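Local structure of PcyX_EBK42635 (Marine metagenome, 5OWG) at residues Asn27-Tyr32 / Trp52-Ile57; Tyr32-Met37 / Ile57-Leu62; Leu80-Thr85 / Lys194-Tyr199; Leu84-Pro89 / Asp178-His183. The protein is a ferredoxin-dependent bilin reductase from a marine metagenome that probably reduces biliverdin by four electrons to phycoerythrobilin. All blocks are in the same frame, centred on the assembly; numbering follows the deposited sequence.

The four contacts gather around one end of the six-stranded antiparallel sheet that forms the middle of this helix-flanked fold. Contacts 1 and 2 lie closest, with centres about 9 Å apart; they share Tyr32 and Ile57 and alternate along the chain, together joining strands 30-32, 47-53 and 57-67. Contacts 3 and 4, about 10 Å apart between centres, come later and share Leu84 and Thr85; they tie the end of strand 73-82 and the loop after it to helix 189-204 and to the chain following helix 161-179. Arg58 NE bonds Gln196 OE1, coupling contacts 2 and 3. As in related bilin reductases, the substrate probably binds between this sheet and the C-terminal helices.

Contact 1: residues Asn27-Tyr32 / Trp52-Ile57; sequences NNLVEY and WNNRYI
The Tyr32 ring and the Asn53 amide lie in nearly parallel planes, 12° apart, where two antiparallel strands, 30-32 and 47-53, pair at one border of the central sheet. Their side chains cross at about a right angle: Asn53 CG lies between the backbone N and the carbonyl carbon (chi1 61°), and ND2 sits over one face of the phenol ring toward its rim, 3.3 Å from Tyr32 CE1. Trp52 O comes to the same ring's edge. On the opposite side of the sheet Glu31 CB covers a face of the Trp52 indole, a CH-pi contact 3.8 Å from the centroid of the five-membered ring. The polar ends of this pair turn to others, Trp52 NE1 to Asn26 and the Glu31 carboxylate to Arg50. Val30 and Asn53 form the hydrogen-bonded pair, with Val30 N 3.1 Å from Asn53 O and Asn53 N 2.9 Å from Val30 O. Just before the strand, Leu29 points into the contact: its CB packs 3.5 Å from Trp52 CB, and its CD2 lies 3.8 Å from Ile57 CD1. The Asn54 carboxamide closes an Asx turn. Its OD1 accepts from Tyr56 N and Ile57 N, the latter at 2.7 Å and nearly along the C=O axis.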
# COMPACT_ATOMS: atom_id res chain seq x y z
N ASN A 27 -15.71 -1.68 0.04
CA ASN A 27 -16.68 -2.61 0.62
C ASN A 27 -16.36 -3.01 2.05
O ASN A 27 -17.24 -3.57 2.72
CB ASN A 27 -16.77 -3.88 -0.24
CG ASN A 27 -17.75 -3.74 -1.39
OD1 ASN A 27 -18.05 -2.64 -1.84
ND2 ASN A 27 -18.27 -4.88 -1.85
N ASN A 28 -15.16 -2.75 2.54
CA ASN A 28 -14.74 -3.16 3.87
C ASN A 28 -14.28 -2.01 4.75
O ASN A 28 -14.57 -2.00 5.95
CB ASN A 28 -13.61 -4.20 3.78
CG ASN A 28 -14.09 -5.52 3.21
OD1 ASN A 28 -14.29 -6.49 3.95
ND2 ASN A 28 -14.26 -5.57 1.89
N LEU A 29 -13.57 -1.04 4.18
CA LEU A 29 -13.03 0.09 4.91
C LEU A 29 -13.81 1.35 4.57
O LEU A 29 -14.76 1.33 3.78
CB LEU A 29 -11.54 0.26 4.59
CG LEU A 29 -10.68 -0.98 4.76
CD1 LEU A 29 -9.31 -0.77 4.14
CD2 LEU A 29 -10.55 -1.33 6.22
N VAL A 30 -13.41 2.46 5.18
CA VAL A 30 -13.97 3.77 4.89
C VAL A 30 -12.83 4.69 4.48
O VAL A 30 -11.79 4.73 5.15
CB VAL A 30 -14.73 4.35 6.10
CG1 VAL A 30 -15.29 5.73 5.78
CG2 VAL A 30 -15.84 3.41 6.51
N GLU A 31 -13.03 5.43 3.40
CA GLU A 31 -12.03 6.37 2.92
C GLU A 31 -12.03 7.63 3.77
O GLU A 31 -13.07 8.08 4.26
CB GLU A 31 -12.29 6.73 1.46
CG GLU A 31 -11.23 7.61 0.84
CD GLU A 31 -11.35 7.70 -0.66
OE1 GLU A 31 -12.40 7.29 -1.20
OE2 GLU A 31 -10.40 8.18 -1.31
N TYR A 32 -10.84 8.20 3.95
CA TYR A 32 -10.66 9.41 4.73
C TYR A 32 -9.57 10.25 4.08
O TYR A 32 -8.77 9.76 3.29
CB TYR A 32 -10.30 9.11 6.19
CG TYR A 32 -8.91 8.55 6.37
CD1 TYR A 32 -8.65 7.20 6.18
CD2 TYR A 32 -7.86 9.38 6.74
CE1 TYR A 32 -7.38 6.69 6.34
CE2 TYR A 32 -6.59 8.88 6.91
CZ TYR A 32 -6.35 7.53 6.71
OH TYR A 32 -5.08 7.03 6.87
N TRP A 52 -7.78 4.56 3.26
CA TRP A 52 -8.93 4.04 3.98
C TRP A 52 -8.47 3.53 5.34
O TRP A 52 -7.28 3.34 5.59
CB TRP A 52 -9.61 2.87 3.23
CG TRP A 52 -10.15 3.18 1.86
CD1 TRP A 52 -11.46 3.28 1.50
CD2 TRP A 52 -9.39 3.39 0.67
NE1 TRP A 52 -11.56 3.54 0.16
CE2 TRP A 52 -10.30 3.62 -0.38
CE3 TRP A 52 -8.02 3.41 0.38
CZ2 TRP A 52 -9.90 3.87 -1.69
CZ3 TRP A 52 -7.62 3.66 -0.92
CH2 TRP A 52 -8.55 3.88 -1.94
N ASN A 53 -9.44 3.32 6.23
CA ASN A 53 -9.17 2.64 7.48
C ASN A 53 -10.48 2.11 8.05
O ASN A 53 -11.57 2.53 7.65
CB ASN A 53 -8.48 3.55 8.50
CG ASN A 53 -9.31 4.77 8.86
OD1 ASN A 53 -10.54 4.75 8.79
ND2 ASN A 53 -8.64 5.84 9.25
N ASN A 54 -10.36 1.18 8.99
CA ASN A 54 -11.50 0.75 9.79
C ASN A 54 -10.98 0.39 11.18
O ASN A 54 -9.80 0.59 11.50
CB ASN A 54 -12.25 -0.42 9.12
CG ASN A 54 -11.51 -1.74 9.20
OD1 ASN A 54 -10.45 -1.85 9.82
ND2 ASN A 54 -12.07 -2.77 8.56
N ARG A 55 -11.88 -0.14 12.01
CA ARG A 55 -11.52 -0.48 13.38
C ARG A 55 -10.25 -1.32 13.44
O ARG A 55 -9.42 -1.13 14.33
CB ARG A 55 -12.69 -1.23 14.04
CG ARG A 55 -12.32 -2.00 15.31
CD ARG A 55 -13.55 -2.59 15.99
NE ARG A 55 -13.20 -3.46 17.11
CZ ARG A 55 -14.07 -4.25 17.75
NH1 ARG A 55 -15.34 -4.28 17.38
NH2 ARG A 55 -13.66 -5.01 18.75
N TYR A 56 -10.08 -2.23 12.49
CA TYR A 56 -9.00 -3.20 12.56
C TYR A 56 -7.77 -2.80 11.77
O TYR A 56 -6.68 -3.33 12.04
CB TYR A 56 -9.50 -4.56 12.06
CG TYR A 56 -10.76 -5.04 12.76
CD1 TYR A 56 -10.69 -5.64 14.01
CD2 TYR A 56 -12.01 -4.89 12.17
CE1 TYR A 56 -11.83 -6.08 14.65
CE2 TYR A 56 -13.15 -5.32 12.81
CZ TYR A 56 -13.06 -5.91 14.05
OH TYR A 56 -14.20 -6.35 14.69
N ILE A 57 -7.90 -1.89 10.81
CA ILE A 57 -6.80 -1.47 9.95
C ILE A 57 -6.67 0.04 10.07
O ILE A 57 -7.52 0.78 9.57
CB ILE A 57 -7.03 -1.89 8.49
CG1 ILE A 57 -7.07 -3.42 8.37
CG2 ILE A 57 -5.95 -1.32 7.58
CD1 ILE A 57 -7.87 -3.91 7.18

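Contact 2: residues Tyr32-Met37 / Ile57-Leu62; sequences YNEPGM and IRRAHL
Glu34 and Arg59 make the tight part of this contact, a side-on salt bridge in which two nitrogens grip the two carboxylate oxygens. Arg59 NE lies 2.9 Å from Glu34 OE2 and Arg59 NH2 3.2 Å from Glu34 OE1, both on the syn side, and the carboxylate and guanidinium planes are only 5° apart. With CG anti to the backbone N (chi1 -174°) and the chain extended as far as NE, Arg59 spans a wide gap, its CA being 9.6 Å from Glu34 CA. Met37 CE completes the buried side, resting over a face of the His61 ring at 4.1 Å from its centroid and meeting Arg59 tip to tip. Tyr32 makes no bond across the contact and touches Arg59 through its OH alone, 3.7 Å from Arg59 CG. The loose, solvent side lies at Asn33 and, in the type II turn from Glu34 to Met37, at Pro35. The salt bridge joins the 32-37 loop to strand 57-67, and bonds from Asn230 to Glu34 OE1 and from Arg59 NH1 to Leu231 O add the chain after helix 220-229. Strand 57-67 runs between 47-53, where Asn49 holds His61 NE2, and 73-82, whose Phe81 faces both Arg58 and Arg59 in a classic beta bulge.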
# COMPACT_ATOMS: atom_id res chain seq x y z
N TYR A 32 -10.84 8.20 3.95
CA TYR A 32 -10.66 9.41 4.73
C TYR A 32 -9.57 10.25 4.08
O TYR A 32 -8.77 9.76 3.29
CB TYR A 32 -10.30 9.11 6.19
CG TYR A 32 -8.91 8.55 6.37
CD1 TYR A 32 -8.65 7.20 6.18
CD2 TYR A 32 -7.86 9.38 6.74
CE1 TYR A 32 -7.38 6.69 6.34
CE2 TYR A 32 -6.59 8.88 6.91
CZ TYR A 32 -6.35 7.53 6.71
OH TYR A 32 -5.08 7.03 6.87
N ASN A 33 -9.55 11.54 4.43
CA ASN A 33 -8.57 12.48 3.89
C ASN A 33 -7.44 12.61 4.91
O ASN A 33 -7.60 13.26 5.95
CB ASN A 33 -9.22 13.83 3.60
CG ASN A 33 -10.31 13.74 2.54
OD1 ASN A 33 -11.44 14.15 2.77
ND2 ASN A 33 -9.96 13.20 1.38
N GLU A 34 -6.30 12.01 4.60
CA GLU A 34 -5.16 12.06 5.51
C GLU A 34 -4.49 13.42 5.42
O GLU A 34 -4.25 13.91 4.31
CB GLU A 34 -4.16 10.95 5.19
CG GLU A 34 -3.01 10.87 6.18
CD GLU A 34 -2.05 9.73 5.88
OE1 GLU A 34 -1.32 9.81 4.87
OE2 GLU A 34 -2.04 8.75 6.65
N PRO A 35 -4.18 14.06 6.54
CA PRO A 35 -3.52 15.38 6.48
C PRO A 35 -2.24 15.33 5.66
O PRO A 35 -1.39 14.45 5.85
CB PRO A 35 -3.23 15.69 7.96
CG PRO A 35 -4.22 14.91 8.72
CD PRO A 35 -4.46 13.65 7.93
N GLY A 36 -2.10 16.28 4.74
CA GLY A 36 -0.93 16.41 3.91
C GLY A 36 -1.07 15.77 2.54
O GLY A 36 -0.38 16.19 1.60
N MET A 37 -1.94 14.77 2.40
CA MET A 37 -2.03 14.03 1.15
C MET A 37 -2.60 14.87 0.01
O MET A 37 -2.36 14.55 -1.16
CB MET A 37 -2.89 12.78 1.33
CG MET A 37 -2.71 11.75 0.22
SD MET A 37 -1.12 10.92 0.32
CE MET A 37 -1.36 9.87 1.76
N ILE A 57 -7.90 -1.89 10.81
CA ILE A 57 -6.80 -1.47 9.95
C ILE A 57 -6.67 0.04 10.07
O ILE A 57 -7.52 0.78 9.57
CB ILE A 57 -7.03 -1.89 8.49
CG1 ILE A 57 -7.07 -3.42 8.37
CG2 ILE A 57 -5.95 -1.32 7.58
CD1 ILE A 57 -7.87 -3.91 7.18
N ARG A 58 -5.61 0.50 10.74
CA ARG A 58 -5.46 1.94 10.96
C ARG A 58 -5.18 2.69 9.66
O ARG A 58 -5.59 3.85 9.53
CB ARG A 58 -4.34 2.21 11.97
CG ARG A 58 -2.92 1.93 11.47
CD ARG A 58 -1.89 2.43 12.47
NE ARG A 58 -0.53 2.14 12.05
CZ ARG A 58 0.21 2.92 11.28
NH1 ARG A 58 -0.26 4.08 10.82
NH2 ARG A 58 1.45 2.56 10.95
N ARG A 59 -4.51 2.06 8.70
CA ARG A 59 -4.16 2.76 7.47
C ARG A 59 -4.09 1.80 6.30
O ARG A 59 -3.42 0.77 6.37
CB ARG A 59 -2.83 3.50 7.64
CG ARG A 59 -2.47 4.38 6.45
CD ARG A 59 -1.27 5.26 6.73
NE ARG A 59 -1.04 6.24 5.68
CZ ARG A 59 -0.24 6.06 4.63
NH1 ARG A 59 0.43 4.92 4.48
NH2 ARG A 59 -0.11 7.02 3.73
N ALA A 60 -4.79 2.16 5.22
CA ALA A 60 -4.72 1.47 3.94
C ALA A 60 -4.55 2.54 2.87
O ALA A 60 -5.40 3.41 2.73
CB ALA A 60 -5.98 0.64 3.68
N HIS A 61 -3.45 2.46 2.11
CA HIS A 61 -3.01 3.57 1.27
C HIS A 61 -2.82 3.07 -0.16
O HIS A 61 -2.04 2.15 -0.39
CB HIS A 61 -1.71 4.17 1.82
CG HIS A 61 -1.13 5.25 0.97
ND1 HIS A 61 0.21 5.58 1.00
CD2 HIS A 61 -1.71 6.10 0.08
CE1 HIS A 61 0.43 6.57 0.16
NE2 HIS A 61 -0.71 6.91 -0.41
N LEU A 62 -3.52 3.70 -1.10
CA LEU A 62 -3.39 3.38 -2.52
C LEU A 62 -2.72 4.56 -3.22
O LEU A 62 -3.28 5.66 -3.26
CB LEU A 62 -4.76 3.09 -3.15
CG LEU A 62 -4.74 2.78 -4.65
CD1 LEU A 62 -4.06 1.44 -4.91
CD2 LEU A 62 -6.14 2.81 -5.23

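Contact 3: residues Leu80-Thr85 / Lys194-Tyr199; sequences LFPMLT and KAQNYY
Gln196 reaches from helix 189-204 to the end of strand 73-82 and, atom by atom, runs past the Phe81 ring. Its CB and CG each lie 4.0 Å from Phe81 CD1, and CD comes to 3.8 Å of the same atom, the two side chains sliding by each other in opposite directions. With CG anti to the carbonyl carbon (chi1 -68°) and the chain extended beyond it, the carboxamide reaches the strand backbone. There NE2 donates to Pro82 O at 3.0 Å in a practically straight bond, 179° at the hydrogen; the donor lies above the carbonyl plane, 44° out of it. NE2 also rests against the proline ring, 3.4 Å from Pro82 CD. The other branch, OE1, passes near Leu84 CD2 and accepts from Arg58 NE of strand 57-67. One turn further along the helix, Tyr199 CD1 meets Phe81 CZ at 3.7 Å, an oblique aromatic pair. Strand and helix segments run roughly antiparallel, their axes 10.2 Å apart. Chemically, a buried amide flanked by Phe81, Pro82 and Leu84 is engaged through both its NE2 and its OE1, donating on one branch and accepting on the other, which should fix its rotation and join the helix to two strands of the sheet.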
# COMPACT_ATOMS: atom_id res chain seq x y z
N LEU A 80 -1.15 -1.81 3.77
CA LEU A 80 -2.13 -1.86 4.85
C LEU A 80 -1.42 -2.10 6.17
O LEU A 80 -0.72 -3.11 6.33
CB LEU A 80 -3.17 -2.96 4.61
CG LEU A 80 -4.45 -2.58 3.86
CD1 LEU A 80 -4.19 -2.36 2.38
CD2 LEU A 80 -5.52 -3.64 4.07
N PHE A 81 -1.59 -1.17 7.12
CA PHE A 81 -1.10 -1.34 8.48
C PHE A 81 -2.26 -1.71 9.41
O PHE A 81 -3.28 -1.02 9.40
CB PHE A 81 -0.45 -0.05 8.99
CG PHE A 81 0.92 0.20 8.43
CD1 PHE A 81 2.03 -0.43 8.98
CD2 PHE A 81 1.11 1.08 7.39
CE1 PHE A 81 3.30 -0.20 8.48
CE2 PHE A 81 2.38 1.32 6.88
CZ PHE A 81 3.47 0.68 7.43
N PRO A 82 -2.16 -2.77 10.20
CA PRO A 82 -3.23 -3.08 11.16
C PRO A 82 -3.23 -2.10 12.33
O PRO A 82 -2.33 -1.27 12.49
CB PRO A 82 -2.91 -4.50 11.62
CG PRO A 82 -1.45 -4.65 11.40
CD PRO A 82 -1.14 -3.84 10.17
N MET A 83 -4.26 -2.21 13.16
CA MET A 83 -4.40 -1.34 14.32
C MET A 83 -3.39 -1.72 15.40
O MET A 83 -2.74 -2.78 15.35
CB MET A 83 -5.84 -1.40 14.86
CG MET A 83 -6.23 -0.26 15.80
SD MET A 83 -5.98 1.38 15.09
CE MET A 83 -7.14 1.34 13.73
N LEU A 84 -3.26 -0.85 16.40
CA LEU A 84 -2.10 -0.83 17.29
C LEU A 84 -2.13 -1.89 18.39
O LEU A 84 -1.10 -2.07 19.05
CB LEU A 84 -1.96 0.55 17.92
CG LEU A 84 -1.76 1.70 16.92
CD1 LEU A 84 -1.74 3.04 17.63
CD2 LEU A 84 -0.49 1.52 16.10
N THR A 85 -3.24 -2.59 18.62
CA THR A 85 -3.21 -3.78 19.47
C THR A 85 -3.05 -5.06 18.67
O THR A 85 -2.96 -6.14 19.26
CB THR A 85 -4.47 -3.88 20.35
OG1 THR A 85 -5.63 -4.00 19.52
CG2 THR A 85 -4.60 -2.67 21.27
N LYS A 194 6.45 0.03 17.69
CA LYS A 194 7.85 -0.23 17.37
C LYS A 194 7.97 -1.08 16.11
O LYS A 194 8.76 -0.77 15.21
CB LYS A 194 8.52 -0.93 18.55
CG LYS A 194 10.02 -1.12 18.40
CD LYS A 194 10.59 -1.98 19.53
CE LYS A 194 10.24 -1.43 20.91
NZ LYS A 194 10.56 0.02 21.04
N ALA A 195 7.19 -2.15 16.02
CA ALA A 195 7.32 -3.08 14.90
C ALA A 195 6.94 -2.41 13.58
O ALA A 195 7.65 -2.55 12.58
CB ALA A 195 6.47 -4.32 15.14
N GLN A 196 5.82 -1.69 13.56
CA GLN A 196 5.37 -1.08 12.32
C GLN A 196 6.30 0.05 11.88
O GLN A 196 6.57 0.21 10.68
CB GLN A 196 3.93 -0.57 12.48
CG GLN A 196 2.91 -1.69 12.64
CD GLN A 196 1.48 -1.18 12.62
OE1 GLN A 196 1.24 0.02 12.65
NE2 GLN A 196 0.53 -2.11 12.57
N ASN A 197 6.80 0.84 12.83
CA ASN A 197 7.74 1.90 12.49
C ASN A 197 9.03 1.32 11.91
O ASN A 197 9.50 1.77 10.86
CB ASN A 197 8.05 2.74 13.73
CG ASN A 197 6.88 3.62 14.14
OD1 ASN A 197 5.80 3.54 13.57
ND2 ASN A 197 7.11 4.46 15.14
N TYR A 198 9.62 0.33 12.59
CA TYR A 198 10.82 -0.32 12.07
C TYR A 198 10.64 -0.73 10.62
O TYR A 198 11.57 -0.62 9.81
CB TYR A 198 11.16 -1.53 12.94
CG TYR A 198 12.41 -2.27 12.54
CD1 TYR A 198 13.66 -1.85 12.97
CD2 TYR A 198 12.35 -3.40 11.73
CE1 TYR A 198 14.81 -2.52 12.61
CE2 TYR A 198 13.49 -4.09 11.36
CZ TYR A 198 14.72 -3.64 11.80
OH TYR A 198 15.86 -4.32 11.44
N TYR A 199 9.45 -1.20 10.26
CA TYR A 199 9.15 -1.50 8.87
C TYR A 199 9.11 -0.23 8.03
O TYR A 199 9.52 -0.24 6.86
CB TYR A 199 7.81 -2.25 8.78
CG TYR A 199 7.26 -2.40 7.38
CD1 TYR A 199 6.52 -1.39 6.78
CD2 TYR A 199 7.47 -3.57 6.66
CE1 TYR A 199 6.01 -1.53 5.51
CE2 TYR A 199 6.96 -3.72 5.38
CZ TYR A 199 6.23 -2.70 4.81
OH TYR A 199 5.72 -2.84 3.54

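Contact 4: residues Leu84-Pro89 / Asp178-His183; sequences LTNGGP and DKIRNH
Asn86 lays its carboxamide across the side chain of Ile180 and the backbone of His183, in the loop of the beta hairpin that links strands 73-82 and 90-96. CG is anti to the backbone N (chi1 -172°), on the side facing segment 178-183. The Asn86 and Ile180 side chains cross obliquely, and ND2 is pressed close to the aliphatic chain, 3.1 Å from Ile180 CD1, while Ile180 O is 3.0 Å from the same nitrogen. OD1 turns back to its own loop and accepts from Gly88 N in an Asx turn, although the modelled length of that bond is doubtful. The same oxygen touches His183 CB at 3.4 Å, with the amide and imidazole planes 33° apart. Gly88 carries no side chain, and Ile180 CD1 approaches its CA to 3.9 Å. Around this pair, His183 ND1 bonds Glu186 and the imidazole meets the ring of His117, whereas Leu119 of helix 118-121 touches both Ile180 and Pro89. The contact thus ties the hairpin loop to the chain that follows helix 161-179. Beside the amide, His183 O receives a CA-H...O contact from Asn86 CA at 3.4 Å, with 146° at the hydrogen.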
# COMPACT_ATOMS: atom_id res chain seq x y z
N LEU A 84 -3.26 -0.85 16.40
CA LEU A 84 -2.10 -0.83 17.29
C LEU A 84 -2.13 -1.89 18.39
O LEU A 84 -1.10 -2.07 19.05
CB LEU A 84 -1.96 0.55 17.92
CG LEU A 84 -1.76 1.70 16.92
CD1 LEU A 84 -1.74 3.04 17.63
CD2 LEU A 84 -0.49 1.52 16.10
N THR A 85 -3.24 -2.59 18.62
CA THR A 85 -3.21 -3.78 19.47
C THR A 85 -3.05 -5.06 18.67
O THR A 85 -2.96 -6.14 19.26
CB THR A 85 -4.47 -3.88 20.35
OG1 THR A 85 -5.63 -4.00 19.52
CG2 THR A 85 -4.60 -2.67 21.27
N ASN A 86 -3.02 -4.96 17.35
CA ASN A 86 -2.83 -6.11 16.48
C ASN A 86 -1.35 -6.30 16.19
O ASN A 86 -0.59 -5.34 16.08
CB ASN A 86 -3.60 -5.93 15.18
CG ASN A 86 -3.61 -7.18 14.31
OD1 ASN A 86 -2.69 -8.00 14.37
ND2 ASN A 86 -4.66 -7.32 13.51
N GLY A 87 -0.94 -7.57 16.08
CA GLY A 87 0.44 -7.90 15.81
C GLY A 87 0.61 -8.54 14.45
O GLY A 87 1.63 -9.20 14.19
N GLY A 88 -0.37 -8.35 13.57
CA GLY A 88 -0.37 -9.00 12.28
C GLY A 88 0.63 -8.42 11.31
O GLY A 88 1.25 -7.38 11.56
N PRO A 89 0.81 -9.09 10.17
CA PRO A 89 1.77 -8.61 9.17
C PRO A 89 1.30 -7.34 8.47
O PRO A 89 0.33 -6.70 8.90
CB PRO A 89 1.87 -9.79 8.19
CG PRO A 89 0.57 -10.49 8.31
CD PRO A 89 0.14 -10.33 9.74
N ASP A 178 -10.10 -9.81 5.90
CA ASP A 178 -10.95 -10.68 6.70
C ASP A 178 -10.17 -11.28 7.88
O ASP A 178 -10.63 -11.22 9.03
CB ASP A 178 -11.51 -11.80 5.82
CG ASP A 178 -12.13 -12.93 6.63
OD1 ASP A 178 -12.56 -12.68 7.78
OD2 ASP A 178 -12.18 -14.06 6.12
N LYS A 179 -9.00 -11.86 7.62
CA LYS A 179 -8.30 -12.59 8.66
C LYS A 179 -7.61 -11.67 9.67
O LYS A 179 -7.44 -12.06 10.83
CB LYS A 179 -7.27 -13.53 8.04
CG LYS A 179 -7.88 -14.61 7.15
CD LYS A 179 -6.81 -15.45 6.47
CE LYS A 179 -7.42 -16.55 5.61
NZ LYS A 179 -8.25 -17.50 6.40
N ILE A 180 -7.22 -10.47 9.25
CA ILE A 180 -6.54 -9.56 10.18
C ILE A 180 -7.44 -9.25 11.37
O ILE A 180 -6.95 -8.98 12.47
CB ILE A 180 -6.09 -8.28 9.45
CG1 ILE A 180 -5.16 -7.45 10.33
CG2 ILE A 180 -7.29 -7.43 9.05
CD1 ILE A 180 -3.80 -8.08 10.58
N ARG A 181 -8.76 -9.28 11.17
CA ARG A 181 -9.69 -9.00 12.26
C ARG A 181 -9.46 -9.95 13.43
O ARG A 181 -9.62 -9.56 14.59
CB ARG A 181 -11.13 -9.11 11.76
CG ARG A 181 -11.49 -8.11 10.67
CD ARG A 181 -12.47 -8.69 9.66
NE ARG A 181 -13.77 -9.01 10.25
CZ ARG A 181 -14.70 -9.75 9.65
NH1 ARG A 181 -14.47 -10.27 8.45
NH2 ARG A 181 -15.85 -9.98 10.26
N ASN A 182 -9.08 -11.20 13.15
CA ASN A 182 -8.96 -12.23 14.17
C ASN A 182 -7.77 -12.02 15.10
O ASN A 182 -7.52 -12.88 15.95
CB ASN A 182 -8.84 -13.61 13.52
CG ASN A 182 -10.09 -14.01 12.78
OD1 ASN A 182 -11.20 -13.87 13.30
ND2 ASN A 182 -9.93 -14.53 11.57
N HIS A 183 -7.03 -10.93 14.96
CA HIS A 183 -5.80 -10.71 15.72
C HIS A 183 -5.84 -9.40 16.51
O HIS A 183 -4.79 -8.90 16.92
CB HIS A 183 -4.61 -10.75 14.78
CG HIS A 183 -4.41 -12.09 14.13
ND1 HIS A 183 -3.80 -13.14 14.76
CD2 HIS A 183 -4.78 -12.54 12.91
CE1 HIS A 183 -3.78 -14.19 13.96
NE2 HIS A 183 -4.37 -13.85 12.82